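PDB 6B9V: beta-lactamase-like protein, which probably acts as a manganese-dependent diphosphatase of the PhnP family, within the metallo-beta-lactamase superfamily, cleaving reactive photoproducts of FAD. Local coordinates for residues A[43-51]-A[147-155]; A[176-184]-A[207-218]. All coordinates share one frame; numbering follows the deposited sequence.

Contact 1 of 2, residues A[43-51]-A[147-155]; sequences MVQYDGKLV and ELFGAKFIP
V51 meets L148 and F153 at the apolar centre of this contact: its CG1 lies 3.9 Å from L148 CD1 and 4.0 Å from F153 CZ, with V51 and F153 arriving from opposite directions. CG1 is carried there because it stands anti to the backbone N (chi1 175°). L148 CD1 also rests over one face of the F153 ring, near its rim, so leucine, valine and phenylalanine interlock. V44 CG1 adds a looser touch on F153 CZ. From the neighbouring strands V75 packs on V51 and L148, while F170 stacks on the F153 ring.

Y46 links this centre to the polar edge. Its CE1 packs against A151 CB at 3.9 Å, and its hydroxyl reaches the rim of the F153 ring, with OH 3.7 Å from CE1. The same OH donates to L148 O at 2.8 Å, coming from above the carbonyl plane, 52° out of it. A151 N, closing the 148-151 turn, approaches that oxygen from the other face, so two donors grip it. The buried tyrosine hydroxyl thereby gains an acceptor and ties the ring to the turn.

Farther out, K49 lays its aliphatic chain over one face of F149 in a CH-pi contact, CD standing 4.2 Å from the ring centroid. A bend at chi2 brings CD and CE along the ring, and a second at chi4 turns NZ back to a weak hydrogen bond with D47 O. At the exposed edge a water donates to both D47 OD2 and F149 O, bridging the two turns.

Both segments are beta hairpins closed by type I' turns, one from each mixed sheet, and their facing side chains form one end of the hydrophobic interior of the alpha-beta/beta-alpha sandwich of the metallo-beta-lactamase fold.

Contact 2 of 2, residues A[176-184]-A[207-218]; sequences LTDFSSIPD and PTHSTLDNSVSI. With MN (manganese (II) ion), chain D; MN (manganese (II) ion), chain C; PO4 (phosphate ion), chain E.
The dimanganese centre with its bound phosphate lies at one end of this contact, where D178 and H209 come together. D178 OD1 bridges both metals, 2.2 Å from one manganese and 2.4 Å from the other; H78, H80 and H160 bind one manganese and D82, H83 and H231 the other, and phosphate O1 forms a second bridge between them. H209 CE1 passes 3.4 Å from D178 OD1, while NE2 donates to phosphate O2 at 2.9 Å and O3 at 3.1 Å, the phosphorus lying in the plane of the imidazole. At the ring's other nitrogen, ND1 is hydrogen-bonded to D199 OD2, a second-shell carboxylate that helps hold the ring's rotation.

Beyond the site, F179 turns its ring to the helix: CE1 is 3.7 Å from I218 CD1, which meets the ring at its edge, and 3.8 Å from S210 CB. I182 CD1 lies over one face and also reaches I218 CG2. N214 ND2 donates to S210 OG nearly straight (164°), and a water joins this amide to S180 O. T211 OG1 N-caps the helix by accepting from N214 N. H209 on the phosphate is consistent with a phosphoester pocket; the metal-bridging aspartate is characteristic of dinuclear metallo-beta-lactamase-fold hydrolases.

Overall arrangement
The two contacts lie on opposite sides of the chain's centre, their centres about 25 Å apart, and do not touch. Contact 1 is buried, apart from its turns, and joins hairpins of the two different sheets; contact 2 is only partly buried and joins the loop after strand 173-176 to loop 207-211 and the first turns of helix 212-222. Strand 151-160 relates them: its beginning supplies residues 151-155 to contact 1, and its far end packs on F179 and I182 through V158 and provides the metal ligand H160. Chemistry follows place: interlocked apolar side chains and one direct hydrogen bond, from a tyrosine, between the segments of contact 1, against metal coordination and phosphate binding at the active-site end of contact 2, giving way to apolar packing against the helix.

Contact 1 of 2, residues A[43-51]-A[147-155]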
ATOM      1  N   MET A  43       2.535  -0.572 -16.748  1.00 14.76           N
ATOM      2  CA  MET A  43       1.359  -0.956 -17.518  1.00 17.14           C
ATOM      3  C   MET A  43       1.597  -0.763 -19.006  1.00 14.34           C
ATOM      4  O   MET A  43       2.437   0.031 -19.420  1.00 18.74           O
ATOM      5  CB  MET A  43       0.128  -0.163 -17.068  1.00 15.58           C
ATOM      6  CG  MET A  43       0.278   1.330 -17.198  1.00 14.96           C
ATOM      7  SD  MET A  43      -1.318   2.134 -16.873  1.00 23.10           S
ATOM      8  CE  MET A  43      -1.021   3.806 -17.434  1.00 18.07           C
ATOM      9  N   VAL A  44       0.845  -1.515 -19.802  1.00 12.37           N
ATOM     10  CA  VAL A  44       0.964  -1.519 -21.244  1.00 16.49           C
ATOM     11  C   VAL A  44      -0.402  -1.238 -21.836  1.00 18.80           C
ATOM     12  O   VAL A  44      -1.363  -1.940 -21.533  1.00 18.69           O
ATOM     13  CB  VAL A  44       1.484  -2.877 -21.772  1.00 22.77           C
ATOM     14  CG1 VAL A  44       1.646  -2.834 -23.280  1.00 25.08           C
ATOM     15  CG2 VAL A  44       2.801  -3.267 -21.087  1.00 26.34           C
ATOM     16  N   GLN A  45      -0.495  -0.214 -22.672  1.00 16.98           N
ATOM     17  CA  GLN A  45      -1.769   0.164 -23.271  1.00 20.45           C
ATOM     18  C   GLN A  45      -1.737  -0.016 -24.773  1.00 23.68           C
ATOM     19  O   GLN A  45      -0.781   0.395 -25.437  1.00 24.43           O
ATOM     20  CB  GLN A  45      -2.122   1.612 -22.929  1.00 20.13           C
ATOM     21  CG  GLN A  45      -2.529   1.781 -21.499  1.00 17.02           C
ATOM     22  CD  GLN A  45      -2.559   3.222 -21.075  1.00 24.51           C
ATOM     23  OE1 GLN A  45      -1.561   3.923 -21.178  1.00 23.10           O
ATOM     24  NE2 GLN A  45      -3.718   3.681 -20.610  1.00 24.44           N
ATOM     25  N   TYR A  46      -2.782  -0.641 -25.306  1.00 18.51           N
ATOM     26  CA  TYR A  46      -2.860  -0.860 -26.751  1.00 22.57           C
ATOM     27  C   TYR A  46      -4.272  -1.218 -27.143  1.00 20.83           C
ATOM     28  O   TYR A  46      -4.927  -1.989 -26.446  1.00 21.58           O
ATOM     29  CB  TYR A  46      -1.902  -1.971 -27.199  1.00 22.26           C
ATOM     30  CG  TYR A  46      -2.145  -3.302 -26.524  1.00 20.14           C
ATOM     31  CD1 TYR A  46      -2.974  -4.256 -27.099  1.00 24.52           C
ATOM     32  CD2 TYR A  46      -1.542  -3.602 -25.304  1.00 20.02           C
ATOM     33  CE1 TYR A  46      -3.197  -5.472 -26.482  1.00 24.65           C
ATOM     34  CE2 TYR A  46      -1.757  -4.818 -24.678  1.00 21.66           C
ATOM     35  CZ  TYR A  46      -2.590  -5.748 -25.276  1.00 22.72           C
ATOM     36  OH  TYR A  46      -2.802  -6.958 -24.664  1.00 26.13           O
ATOM     37  N   ASP A  47      -4.732  -0.642 -28.249  1.00 23.15           N
ATOM     38  CA  ASP A  47      -6.038  -0.955 -28.829  1.00 25.28           C
ATOM     39  C   ASP A  47      -7.158  -0.797 -27.810  1.00 29.23           C
ATOM     40  O   ASP A  47      -8.104  -1.583 -27.794  1.00 28.48           O
ATOM     41  CB  ASP A  47      -6.029  -2.376 -29.403  1.00 31.70           C
ATOM     42  CG  ASP A  47      -7.163  -2.628 -30.390  1.00 38.30           C
ATOM     43  OD1 ASP A  47      -7.562  -1.683 -31.101  1.00 35.88           O
ATOM     44  OD2 ASP A  47      -7.652  -3.777 -30.456  1.00 35.25           O
ATOM     45  N   GLY A  48      -7.043   0.212 -26.947  1.00 25.59           N
ATOM     46  CA  GLY A  48      -8.083   0.486 -25.963  1.00 24.56           C
ATOM     47  C   GLY A  48      -8.042  -0.421 -24.744  1.00 25.02           C
ATOM     48  O   GLY A  48      -8.926  -0.374 -23.894  1.00 27.78           O
ATOM     49  N   LYS A  49      -6.997  -1.242 -24.659  1.00 19.69           N
ATOM     50  CA  LYS A  49      -6.810  -2.193 -23.567  1.00 18.27           C
ATOM     51  C   LYS A  49      -5.669  -1.741 -22.654  1.00 20.39           C
ATOM     52  O   LYS A  49      -4.765  -1.007 -23.083  1.00 22.52           O
ATOM     53  CB  LYS A  49      -6.502  -3.607 -24.110  1.00 20.54           C
ATOM     54  CG  LYS A  49      -7.527  -4.182 -25.066  1.00 31.84           C
ATOM     55  CD  LYS A  49      -8.866  -4.426 -24.384  1.00 35.37           C
ATOM     56  CE  LYS A  49      -9.857  -5.069 -25.349  1.00 40.07           C
ATOM     57  NZ  LYS A  49     -10.006  -4.255 -26.576  1.00 37.63           N
ATOM     58  N   LEU A  50      -5.716  -2.204 -21.406  1.00 17.18           N
ATOM     59  CA  LEU A  50      -4.687  -1.921 -20.411  1.00 18.05           C
ATOM     60  C   LEU A  50      -4.270  -3.213 -19.703  1.00 21.13           C
ATOM     61  O   LEU A  50      -5.095  -3.890 -19.082  1.00 18.42           O
ATOM     62  CB  LEU A  50      -5.194  -0.885 -19.398  1.00 17.70           C
ATOM     63  CG  LEU A  50      -4.232  -0.220 -18.397  1.00 16.92           C
ATOM     64  CD1 LEU A  50      -4.893   1.021 -17.794  1.00 18.78           C
ATOM     65  CD2 LEU A  50      -3.813  -1.173 -17.281  1.00 17.25           C
ATOM     66  N   VAL A  51      -2.984  -3.538 -19.790  1.00 18.31           N
ATOM     67  CA  VAL A  51      -2.438  -4.734 -19.160  1.00 14.09           C
ATOM     68  C   VAL A  51      -1.450  -4.317 -18.087  1.00 17.29           C
ATOM     69  O   VAL A  51      -0.537  -3.547 -18.344  1.00 19.61           O
ATOM     70  CB  VAL A  51      -1.766  -5.659 -20.190  1.00 16.67           C
ATOM     71  CG1 VAL A  51      -1.086  -6.837 -19.499  1.00 18.57           C
ATOM     72  CG2 VAL A  51      -2.817  -6.156 -21.210  1.00 22.46           C
ATOM     73  N   GLU A 147      -1.921 -15.105 -24.606  1.00 26.70           N
ATOM     74  CA  GLU A 147      -2.692 -14.389 -25.612  1.00 31.55           C
ATOM     75  C   GLU A 147      -3.611 -13.361 -24.962  1.00 29.01           C
ATOM     76  O   GLU A 147      -4.603 -13.718 -24.330  1.00 32.26           O
ATOM     77  CB  GLU A 147      -3.505 -15.381 -26.447  1.00 45.44           C
ATOM     78  CG  GLU A 147      -2.678 -16.526 -27.014  1.00 58.83           C
ATOM     79  CD  GLU A 147      -1.881 -16.127 -28.245  1.00 75.04           C
ATOM     80  OE1 GLU A 147      -2.095 -15.004 -28.753  1.00 81.88           O
ATOM     81  OE2 GLU A 147      -1.046 -16.937 -28.709  1.00 77.56           O
ATOM     82  N   LEU A 148      -3.260 -12.085 -25.091  1.00 24.03           N
ATOM     83  CA  LEU A 148      -4.037 -11.016 -24.486  1.00 26.52           C
ATOM     84  C   LEU A 148      -4.542 -10.025 -25.522  1.00 26.77           C
ATOM     85  O   LEU A 148      -3.787  -9.183 -26.023  1.00 27.74           O
ATOM     86  CB  LEU A 148      -3.204 -10.282 -23.433  1.00 26.15           C
ATOM     87  CG  LEU A 148      -2.789 -11.091 -22.204  1.00 27.71           C
ATOM     88  CD1 LEU A 148      -1.980 -10.230 -21.213  1.00 23.85           C
ATOM     89  CD2 LEU A 148      -4.009 -11.693 -21.527  1.00 25.46           C
ATOM     90  N   PHE A 149      -5.824 -10.141 -25.841  1.00 24.90           N
ATOM     91  CA  PHE A 149      -6.499  -9.208 -26.734  1.00 31.01           C
ATOM     92  C   PHE A 149      -5.761  -9.000 -28.053  1.00 31.47           C
ATOM     93  O   PHE A 149      -5.638  -7.880 -28.532  1.00 30.94           O
ATOM     94  CB  PHE A 149      -6.702  -7.880 -26.007  1.00 28.50           C
ATOM     95  CG  PHE A 149      -7.164  -8.054 -24.597  1.00 30.68           C
ATOM     96  CD1 PHE A 149      -8.473  -8.417 -24.325  1.00 32.24           C
ATOM     97  CD2 PHE A 149      -6.282  -7.893 -23.541  1.00 29.34           C
ATOM     98  CE1 PHE A 149      -8.896  -8.599 -23.024  1.00 32.89           C
ATOM     99  CE2 PHE A 149      -6.702  -8.071 -22.243  1.00 30.33           C
ATOM    100  CZ  PHE A 149      -8.013  -8.430 -21.986  1.00 31.31           C
ATOM    101  N   GLY A 150      -5.270 -10.089 -28.634  1.00 29.68           N
ATOM    102  CA  GLY A 150      -4.581 -10.023 -29.909  1.00 30.20           C
ATOM    103  C   GLY A 150      -3.062  -9.982 -29.793  1.00 34.11           C
ATOM    104  O   GLY A 150      -2.358 -10.265 -30.753  1.00 32.03           O
ATOM    105  N   ALA A 151      -2.545  -9.632 -28.622  1.00 29.04           N
ATOM    106  CA  ALA A 151      -1.097  -9.524 -28.465  1.00 31.75           C
ATOM    107  C   ALA A 151      -0.538 -10.759 -27.769  1.00 33.14           C
ATOM    108  O   ALA A 151      -1.245 -11.421 -27.019  1.00 36.80           O
ATOM    109  CB  ALA A 151      -0.740  -8.276 -27.697  1.00 31.76           C
ATOM    110  N   LYS A 152       0.724 -11.081 -28.025  1.00 29.94           N
ATOM    111  CA  LYS A 152       1.351 -12.187 -27.310  1.00 27.87           C
ATOM    112  C   LYS A 152       2.345 -11.680 -26.270  1.00 25.51           C
ATOM    113  O   LYS A 152       3.254 -10.915 -26.585  1.00 24.28           O
ATOM    114  CB  LYS A 152       2.032 -13.148 -28.284  1.00 28.34           C
ATOM    115  CG  LYS A 152       1.047 -13.891 -29.169  1.00 31.46           C
ATOM    116  CD  LYS A 152       1.626 -15.184 -29.723  1.00 43.27           C
ATOM    117  CE  LYS A 152       2.862 -14.919 -30.564  1.00 58.43           C
ATOM    118  NZ  LYS A 152       2.537 -14.136 -31.790  1.00 68.00           N
ATOM    119  N   PHE A 153       2.139 -12.095 -25.022  1.00 25.12           N
ATOM    120  CA  PHE A 153       3.079 -11.839 -23.941  1.00 21.85           C
ATOM    121  C   PHE A 153       3.867 -13.115 -23.667  1.00 25.33           C
ATOM    122  O   PHE A 153       3.325 -14.097 -23.174  1.00 28.15           O
ATOM    123  CB  PHE A 153       2.346 -11.376 -22.677  1.00 23.37           C
ATOM    124  CG  PHE A 153       1.940  -9.932 -22.704  1.00 24.69           C
ATOM    125  CD1 PHE A 153       0.956  -9.488 -23.569  1.00 25.71           C
ATOM    126  CD2 PHE A 153       2.527  -9.019 -21.839  1.00 24.13           C
ATOM    127  CE1 PHE A 153       0.577  -8.145 -23.583  1.00 25.44           C
ATOM    128  CE2 PHE A 153       2.159  -7.680 -21.854  1.00 23.04           C
ATOM    129  CZ  PHE A 153       1.182  -7.246 -22.729  1.00 26.55           C
ATOM    130  N   ILE A 154       5.147 -13.102 -23.998  1.00 22.19           N
ATOM    131  CA  ILE A 154       5.983 -14.295 -23.910  1.00 23.13           C
ATOM    132  C   ILE A 154       6.689 -14.319 -22.562  1.00 18.46           C
ATOM    133  O   ILE A 154       7.415 -13.391 -22.243  1.00 22.47           O
ATOM    134  CB  ILE A 154       7.027 -14.321 -25.047  1.00 19.11           C
ATOM    135  CG1 ILE A 154       6.340 -14.067 -26.394  1.00 26.75           C
ATOM    136  CG2 ILE A 154       7.784 -15.643 -25.056  1.00 24.14           C
ATOM    137  CD1 ILE A 154       7.283 -13.622 -27.479  1.00 33.23           C
ATOM    138  N   PRO A 155       6.464 -15.371 -21.763  1.00 19.99           N
ATOM    139  CA  PRO A 155       7.198 -15.492 -20.497  1.00 17.65           C
ATOM    140  C   PRO A 155       8.676 -15.771 -20.768  1.00 20.56           C
ATOM    141  O   PRO A 155       9.013 -16.608 -21.611  1.00 24.66           O
ATOM    142  CB  PRO A 155       6.529 -16.688 -19.800  1.00 23.87           C
ATOM    143  CG  PRO A 155       5.223 -16.907 -20.547  1.00 29.31           C
ATOM    144  CD  PRO A 155       5.516 -16.482 -21.957  1.00 26.81           C
TER
HETATM  145  O   HOH W   1      -7.541  -5.688 -28.750  1.00 43.19           O

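Contact 2 of 2, residues A[176-184]-A[207-218]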
ATOM      1  N   LEU A 176      11.953  -7.119 -17.479  1.00 13.42           N
ATOM      2  CA  LEU A 176      12.596  -8.128 -16.637  1.00 15.02           C
ATOM      3  C   LEU A 176      13.041  -7.528 -15.317  1.00 20.88           C
ATOM      4  O   LEU A 176      14.003  -6.771 -15.277  1.00 25.66           O
ATOM      5  CB  LEU A 176      13.829  -8.726 -17.319  1.00 20.15           C
ATOM      6  CG  LEU A 176      13.645  -9.887 -18.294  1.00 18.90           C
ATOM      7  CD1 LEU A 176      12.946  -9.440 -19.543  1.00 26.11           C
ATOM      8  CD2 LEU A 176      15.024 -10.456 -18.611  1.00 32.27           C
ATOM      9  N   THR A 177      12.380  -7.888 -14.235  1.00 16.04           N
ATOM     10  CA  THR A 177      12.768  -7.345 -12.933  1.00 16.67           C
ATOM     11  C   THR A 177      13.119  -8.485 -11.986  1.00 15.14           C
ATOM     12  O   THR A 177      12.818  -9.646 -12.283  1.00 15.70           O
ATOM     13  CB  THR A 177      11.644  -6.467 -12.337  1.00 20.87           C
ATOM     14  OG1 THR A 177      12.105  -5.872 -11.116  1.00 18.45           O
ATOM     15  CG2 THR A 177      10.377  -7.296 -12.077  1.00 14.22           C
ATOM     16  N   ASP A 178      13.767  -8.156 -10.861  1.00 11.90           N
ATOM     17  CA  ASP A 178      14.059  -9.138  -9.812  1.00 16.39           C
ATOM     18  C   ASP A 178      14.814 -10.358 -10.339  1.00 21.49           C
ATOM     19  O   ASP A 178      14.358 -11.499 -10.202  1.00 18.24           O
ATOM     20  CB  ASP A 178      12.769  -9.601  -9.121  1.00 15.58           C
ATOM     21  CG  ASP A 178      12.097  -8.489  -8.304  1.00 15.04           C
ATOM     22  OD1 ASP A 178      12.062  -8.580  -7.056  1.00 15.71           O
ATOM     23  OD2 ASP A 178      11.613  -7.535  -8.921  1.00 16.09           O
ATOM     24  N   PHE A 179      15.960 -10.136 -10.962  1.00 15.53           N
ATOM     25  CA  PHE A 179      16.793 -11.276 -11.326  1.00 17.07           C
ATOM     26  C   PHE A 179      18.206 -11.034 -10.866  1.00 15.31           C
ATOM     27  O   PHE A 179      18.659  -9.875 -10.795  1.00 15.18           O
ATOM     28  CB  PHE A 179      16.784 -11.544 -12.843  1.00 16.86           C
ATOM     29  CG  PHE A 179      17.424 -10.453 -13.660  1.00 16.84           C
ATOM     30  CD1 PHE A 179      18.799 -10.434 -13.875  1.00 17.65           C
ATOM     31  CD2 PHE A 179      16.648  -9.451 -14.225  1.00 21.60           C
ATOM     32  CE1 PHE A 179      19.391  -9.417 -14.619  1.00 16.62           C
ATOM     33  CE2 PHE A 179      17.227  -8.437 -14.985  1.00 18.41           C
ATOM     34  CZ  PHE A 179      18.605  -8.410 -15.167  1.00 16.13           C
ATOM     35  N   SER A 180      18.881 -12.135 -10.567  1.00 17.03           N
ATOM     36  CA  SER A 180      20.320 -12.126 -10.343  1.00 22.75           C
ATOM     37  C   SER A 180      21.023 -12.676 -11.579  1.00 18.52           C
ATOM     38  O   SER A 180      22.192 -12.388 -11.808  1.00 21.62           O
ATOM     39  CB  SER A 180      20.687 -12.929  -9.093  1.00 19.89           C
ATOM     40  OG  SER A 180      20.078 -14.212  -9.072  1.00 22.17           O
ATOM     41  N   SER A 181      20.319 -13.464 -12.383  1.00 18.53           N
ATOM     42  CA  SER A 181      20.911 -13.930 -13.646  1.00 20.43           C
ATOM     43  C   SER A 181      19.842 -14.307 -14.670  1.00 22.66           C
ATOM     44  O   SER A 181      18.669 -14.531 -14.328  1.00 18.92           O
ATOM     45  CB  SER A 181      21.859 -15.115 -13.413  1.00 26.59           C
ATOM     46  OG  SER A 181      21.173 -16.272 -12.962  1.00 23.37           O
ATOM     47  N   ILE A 182      20.259 -14.335 -15.930  1.00 20.86           N
ATOM     48  CA  ILE A 182      19.381 -14.664 -17.036  1.00 21.50           C
ATOM     49  C   ILE A 182      19.988 -15.817 -17.817  1.00 24.92           C
ATOM     50  O   ILE A 182      21.103 -15.698 -18.352  1.00 23.63           O
ATOM     51  CB  ILE A 182      19.158 -13.457 -17.965  1.00 23.30           C
ATOM     52  CG1 ILE A 182      18.631 -12.253 -17.175  1.00 21.32           C
ATOM     53  CG2 ILE A 182      18.185 -13.820 -19.083  1.00 17.90           C
ATOM     54  CD1 ILE A 182      18.589 -10.963 -17.984  1.00 23.36           C
ATOM     55  N   PRO A 183      19.270 -16.949 -17.870  1.00 24.76           N
ATOM     56  CA  PRO A 183      19.748 -18.147 -18.572  1.00 27.00           C
ATOM     57  C   PRO A 183      20.072 -17.860 -20.043  1.00 23.02           C
ATOM     58  O   PRO A 183      19.498 -16.935 -20.627  1.00 21.37           O
ATOM     59  CB  PRO A 183      18.571 -19.119 -18.456  1.00 27.95           C
ATOM     60  CG  PRO A 183      17.779 -18.630 -17.262  1.00 27.19           C
ATOM     61  CD  PRO A 183      17.935 -17.141 -17.275  1.00 23.06           C
ATOM     62  N   ASP A 184      20.977 -18.634 -20.629  1.00 24.28           N
ATOM     63  CA  ASP A 184      21.361 -18.426 -22.033  1.00 31.98           C
ATOM     64  C   ASP A 184      20.151 -18.434 -22.968  1.00 25.73           C
ATOM     65  O   ASP A 184      19.987 -17.553 -23.842  1.00 28.31           O
ATOM     66  CB  ASP A 184      22.365 -19.501 -22.484  1.00 34.33           C
ATOM     67  CG  ASP A 184      23.703 -19.387 -21.773  1.00 42.14           C
ATOM     68  OD1 ASP A 184      23.975 -18.329 -21.163  1.00 39.14           O
ATOM     69  OD2 ASP A 184      24.489 -20.355 -21.833  1.00 49.81           O
ATOM     70  N   PRO A 207      22.487 -10.999  -3.374  1.00 21.05           N
ATOM     71  CA  PRO A 207      22.158 -12.399  -3.677  1.00 17.55           C
ATOM     72  C   PRO A 207      21.010 -12.616  -4.688  1.00 16.90           C
ATOM     73  O   PRO A 207      21.021 -13.637  -5.368  1.00 23.74           O
ATOM     74  CB  PRO A 207      21.771 -12.967  -2.305  1.00 23.92           C
ATOM     75  CG  PRO A 207      22.551 -12.125  -1.329  1.00 27.72           C
ATOM     76  CD  PRO A 207      22.499 -10.737  -1.916  1.00 20.33           C
ATOM     77  N   THR A 208      20.041 -11.710  -4.788  1.00 17.77           N
ATOM     78  CA  THR A 208      18.878 -12.004  -5.630  1.00 17.57           C
ATOM     79  C   THR A 208      18.590 -10.945  -6.682  1.00 16.14           C
ATOM     80  O   THR A 208      17.619 -11.074  -7.435  1.00 18.77           O
ATOM     81  CB  THR A 208      17.590 -12.216  -4.780  1.00 22.51           C
ATOM     82  OG1 THR A 208      17.295 -11.028  -4.048  1.00 18.06           O
ATOM     83  CG2 THR A 208      17.768 -13.381  -3.799  1.00 17.60           C
ATOM     84  N   HIS A 209      19.430  -9.907  -6.749  1.00 15.44           N
ATOM     85  CA  HIS A 209      19.219  -8.828  -7.713  1.00 16.66           C
ATOM     86  C   HIS A 209      20.491  -8.618  -8.539  1.00 19.08           C
ATOM     87  O   HIS A 209      21.485  -9.304  -8.330  1.00 18.39           O
ATOM     88  CB  HIS A 209      18.784  -7.531  -6.999  1.00 13.96           C
ATOM     89  CG  HIS A 209      17.386  -7.582  -6.462  1.00 15.72           C
ATOM     90  ND1 HIS A 209      16.282  -7.220  -7.214  1.00 17.01           N
ATOM     91  CD2 HIS A 209      16.894  -7.963  -5.250  1.00 14.66           C
ATOM     92  CE1 HIS A 209      15.184  -7.375  -6.498  1.00 19.36           C
ATOM     93  NE2 HIS A 209      15.526  -7.818  -5.302  1.00 14.85           N
ATOM     94  N   SER A 210      20.441  -7.708  -9.504  1.00 15.51           N
ATOM     95  CA  SER A 210      21.590  -7.435 -10.366  1.00 19.89           C
ATOM     96  C   SER A 210      22.170  -6.065 -10.022  1.00 19.15           C
ATOM     97  O   SER A 210      21.415  -5.158  -9.669  1.00 20.96           O
ATOM     98  CB  SER A 210      21.181  -7.485 -11.845  1.00 17.48           C
ATOM     99  OG  SER A 210      22.303  -7.296 -12.681  1.00 16.56           O
ATOM    100  N   THR A 211      23.494  -5.918 -10.129  1.00 20.28           N
ATOM    101  CA  THR A 211      24.145  -4.631  -9.914  1.00 22.91           C
ATOM    102  C   THR A 211      24.079  -3.762 -11.152  1.00 19.69           C
ATOM    103  O   THR A 211      23.823  -4.246 -12.260  1.00 18.86           O
ATOM    104  CB  THR A 211      25.637  -4.780  -9.534  1.00 23.50           C
ATOM    105  OG1 THR A 211      26.362  -5.341 -10.640  1.00 16.00           O
ATOM    106  CG2 THR A 211      25.788  -5.668  -8.311  1.00 24.65           C
ATOM    107  N   LEU A 212      24.335  -2.478 -10.953  1.00 17.39           N
ATOM    108  CA  LEU A 212      24.423  -1.528 -12.058  1.00 18.24           C
ATOM    109  C   LEU A 212      25.401  -2.029 -13.115  1.00 18.22           C
ATOM    110  O   LEU A 212      25.080  -2.046 -14.307  1.00 18.61           O
ATOM    111  CB  LEU A 212      24.858  -0.145 -11.542  1.00 21.47           C
ATOM    112  CG  LEU A 212      24.702   1.038 -12.500  1.00 26.84           C
ATOM    113  CD1 LEU A 212      23.223   1.318 -12.760  1.00 24.47           C
ATOM    114  CD2 LEU A 212      25.388   2.273 -11.930  1.00 26.10           C
ATOM    115  N   ASP A 213      26.588  -2.451 -12.680  1.00 20.95           N
ATOM    116  CA  ASP A 213      27.629  -2.854 -13.623  1.00 20.70           C
ATOM    117  C   ASP A 213      27.210  -4.112 -14.377  1.00 19.89           C
ATOM    118  O   ASP A 213      27.405  -4.234 -15.597  1.00 19.78           O
ATOM    119  CB  ASP A 213      28.961  -3.078 -12.892  1.00 24.21           C
ATOM    120  CG  ASP A 213      30.104  -3.374 -13.839  1.00 42.95           C
ATOM    121  OD1 ASP A 213      30.657  -2.414 -14.418  1.00 51.64           O
ATOM    122  OD2 ASP A 213      30.453  -4.565 -14.000  1.00 42.97           O
ATOM    123  N   ASN A 214      26.621  -5.051 -13.644  1.00 17.59           N
ATOM    124  CA  ASN A 214      26.190  -6.303 -14.255  1.00 22.26           C
ATOM    125  C   ASN A 214      25.105  -6.081 -15.299  1.00 19.68           C
ATOM    126  O   ASN A 214      25.114  -6.683 -16.382  1.00 17.77           O
ATOM    127  CB  ASN A 214      25.686  -7.279 -13.192  1.00 23.32           C
ATOM    128  CG  ASN A 214      25.466  -8.672 -13.754  1.00 20.15           C
ATOM    129  OD1 ASN A 214      26.389  -9.275 -14.293  1.00 22.44           O
ATOM    130  ND2 ASN A 214      24.243  -9.181 -13.646  1.00 18.93           N
ATOM    131  N   SER A 215      24.177  -5.189 -14.975  1.00 16.02           N
ATOM    132  CA  SER A 215      23.050  -4.936 -15.858  1.00 18.94           C
ATOM    133  C   SER A 215      23.481  -4.107 -17.055  1.00 17.30           C
ATOM    134  O   SER A 215      22.924  -4.248 -18.136  1.00 14.86           O
ATOM    135  CB  SER A 215      21.918  -4.267 -15.084  1.00 20.76           C
ATOM    136  OG  SER A 215      21.309  -5.249 -14.253  1.00 23.33           O
ATOM    137  N   VAL A 216      24.495  -3.267 -16.876  1.00 15.84           N
ATOM    138  CA  VAL A 216      25.119  -2.628 -18.036  1.00 19.32           C
ATOM    139  C   VAL A 216      25.760  -3.673 -18.974  1.00 19.79           C
ATOM    140  O   VAL A 216      25.613  -3.584 -20.203  1.00 18.56           O
ATOM    141  CB  VAL A 216      26.168  -1.582 -17.612  1.00 16.75           C
ATOM    142  CG1 VAL A 216      27.047  -1.196 -18.794  1.00 24.21           C
ATOM    143  CG2 VAL A 216      25.476  -0.336 -17.019  1.00 16.45           C
ATOM    144  N   SER A 217      26.467  -4.663 -18.418  1.00 20.96           N
ATOM    145  CA  SER A 217      27.038  -5.730 -19.259  1.00 27.64           C
ATOM    146  C   SER A 217      25.987  -6.519 -20.048  1.00 25.45           C
ATOM    147  O   SER A 217      26.160  -6.809 -21.256  1.00 19.84           O
ATOM    148  CB  SER A 217      27.850  -6.704 -18.412  1.00 28.90           C
ATOM    149  OG  SER A 217      29.065  -6.106 -18.037  1.00 42.87           O
ATOM    150  N   ILE A 218      24.914  -6.884 -19.350  1.00 18.52           N
ATOM    151  CA  ILE A 218      23.783  -7.548 -19.993  1.00 18.10           C
ATOM    152  C   ILE A 218      23.198  -6.658 -21.091  1.00 20.47           C
ATOM    153  O   ILE A 218      22.946  -7.117 -22.216  1.00 18.89           O
ATOM    154  CB  ILE A 218      22.697  -7.914 -18.947  1.00 21.17           C
ATOM    155  CG1 ILE A 218      23.229  -9.015 -18.018  1.00 20.36           C
ATOM    156  CG2 ILE A 218      21.384  -8.328 -19.625  1.00 20.25           C
ATOM    157  CD1 ILE A 218      22.382  -9.237 -16.749  1.00 19.82           C
TER
HETATM  158 MN    MN D 302      11.420 -10.407  -5.628  1.00 16.40          MN
HETATM  159 MN    MN C 301      10.976  -6.966  -6.032  1.00 14.95          MN
HETATM  160  P   PO4 E 303      12.362  -8.440  -3.735  1.00 44.87           P
HETATM  161  O1  PO4 E 303      11.078  -8.539  -4.565  1.00 21.92           O
HETATM  162  O2  PO4 E 303      13.058  -7.130  -3.987  1.00 48.72           O
HETATM  163  O3  PO4 E 303      13.309  -9.558  -4.108  1.00 33.67           O
HETATM  164  O4  PO4 E 303      12.020  -8.514  -2.258  1.00 47.42           O
HETATM  165  O   HOH W   2      23.953 -12.128 -14.190  1.00 19.36           O